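PDB 3P43: putative uncharacterized protein, which is probably a manganese-dependent 3'-phosphoesterase of the LigD family that trims 3' ends during DNA repair. Local coordinates for residues L81-A84 / D85-G88. Numbering follows the deposited sequence.
Sequences LAYA and DFEG
The carbonyl oxygens of Ala82 and Tyr83 each accept a hydrogen bond from the amide three residues further on, the i to i+3 spacing of a 3-10 turn. Asp85 N donates to Ala82 O at 3.2 Å, and Phe86 N donates to Tyr83 O at 3.0 Å with an N-H...O angle of 167°. Together with the bond from Ala84 N to Leu81 O (3.0 Å), they make a short run of 3-10 turns. At Phe86 the backbone changes to an extended course, with psi at 132°, and the chain leaves the 3-10 segment toward Gly88.

Among the side chains, the main meeting is between Tyr83 and Phe86. Phe86 CB lies over one face of the tyrosine ring, displaced toward its rim, and approaches Tyr83 CD1 to 4.2 Å. Phe86 CG is anti to its backbone N (chi1 -178°), which carries the phenyl ring along beside the tyrosine. The planes are near parallel, but with centroids 5.7 Å apart the rings have slid past one another and barely overlap, so the ring pair adds little stacking, and the contact rests mainly on the CB over the tyrosine face. On the Asp85 side, CB rests 3.5 Å from Ala82 O, while OD1 forms a salt bridge with Arg105 of strand 98-114.

The loop that holds this 3-10 segment links strand 70-80 to strand 88-90 at the surface of the antiparallel beta-barrel. Gln35 NE2, from strand 31-38, hydrogen-bonds to both Tyr83 O, which thus accepts two bonds, and Phe86 O, holding both the last 3-10 turn and the residue that leaves it against strand 31-38. Tyr83 and Phe86 pack on Val100 of strand 98-114, and the tyrosine side chain comes to about 7 Å from the manganese bound by His37, His43 and Asp45, while Ala84 is buried against Leu54 of strand 53-59.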
loop_
_atom_site.group_PDB
_atom_site.type_symbol
_atom_site.label_atom_id
_atom_site.label_comp_id
_atom_site.label_asym_id
_atom_site.label_seq_id
_atom_site.Cartn_x
_atom_site.Cartn_y
_atom_site.Cartn_z
ATOM N N LEU A 81 7.872 -10.281 4.334
ATOM C CA LEU A 81 7.383 -9.589 5.514
ATOM C C LEU A 81 8.441 -8.685 6.147
ATOM O O LEU A 81 8.133 -7.587 6.618
ATOM C CB LEU A 81 6.877 -10.620 6.523
ATOM C CG LEU A 81 5.772 -10.225 7.500
ATOM C CD1 LEU A 81 4.799 -9.257 6.861
ATOM C CD2 LEU A 81 5.052 -11.479 7.974
ATOM N N ALA A 82 9.690 -9.140 6.137
ATOM C CA ALA A 82 10.783 -8.405 6.772
ATOM C C ALA A 82 11.027 -7.041 6.124
ATOM O O ALA A 82 11.701 -6.178 6.693
ATOM C CB ALA A 82 12.052 -9.236 6.764
ATOM N N TYR A 83 10.473 -6.852 4.932
ATOM C CA TYR A 83 10.629 -5.601 4.210
ATOM C C TYR A 83 9.868 -4.469 4.894
ATOM O O TYR A 83 10.160 -3.298 4.669
ATOM C CB TYR A 83 10.160 -5.760 2.766
ATOM C CG TYR A 83 10.846 -4.823 1.798
ATOM C CD1 TYR A 83 12.183 -4.992 1.475
ATOM C CD2 TYR A 83 10.157 -3.776 1.204
ATOM C CE1 TYR A 83 12.817 -4.140 0.592
ATOM C CE2 TYR A 83 10.777 -2.925 0.318
ATOM C CZ TYR A 83 12.109 -3.112 0.014
ATOM O OH TYR A 83 12.738 -2.267 -0.868
ATOM N N ALA A 84 8.897 -4.820 5.734
ATOM C CA ALA A 84 8.134 -3.821 6.480
ATOM C C ALA A 84 9.035 -3.014 7.414
ATOM O O ALA A 84 8.657 -1.949 7.905
ATOM C CB ALA A 84 7.016 -4.485 7.265
ATOM N N ASP A 85 10.231 -3.532 7.655
ATOM C CA ASP A 85 11.173 -2.900 8.565
ATOM C C ASP A 85 12.266 -2.142 7.822
ATOM O O ASP A 85 13.115 -1.517 8.451
ATOM C CB ASP A 85 11.829 -3.960 9.455
ATOM C CG ASP A 85 10.900 -4.476 10.531
ATOM O OD1 ASP A 85 9.995 -3.727 10.957
ATOM O OD2 ASP A 85 11.091 -5.630 10.967
ATOM N N PHE A 86 12.264 -2.204 6.491
ATOM C CA PHE A 86 13.392 -1.662 5.751
ATOM C C PHE A 86 13.317 -0.177 5.409
ATOM O O PHE A 86 12.320 0.312 4.883
ATOM C CB PHE A 86 13.714 -2.447 4.481
ATOM C CG PHE A 86 14.901 -1.896 3.761
ATOM C CD1 PHE A 86 16.187 -2.183 4.208
ATOM C CD2 PHE A 86 14.744 -1.023 2.704
ATOM C CE1 PHE A 86 17.289 -1.651 3.581
ATOM C CE2 PHE A 86 15.847 -0.483 2.061
ATOM C CZ PHE A 86 17.122 -0.797 2.500
ATOM N N GLU A 87 14.425 0.505 5.683
ATOM C CA GLU A 87 14.562 1.935 5.495
ATOM C C GLU A 87 16.023 2.158 5.138
ATOM O O GLU A 87 16.913 1.863 5.936
ATOM C CB GLU A 87 14.199 2.638 6.802
ATOM C CG GLU A 87 14.147 4.143 6.771
ATOM C CD GLU A 87 13.349 4.691 7.945
ATOM O OE1 GLU A 87 13.906 4.793 9.062
ATOM O OE2 GLU A 87 12.155 4.999 7.758
ATOM N N GLY A 88 16.270 2.649 3.929
ATOM C CA GLY A 88 17.618 2.712 3.385
ATOM C C GLY A 88 17.571 2.734 1.869
ATOM O O GLY A 88 16.537 3.049 1.287
#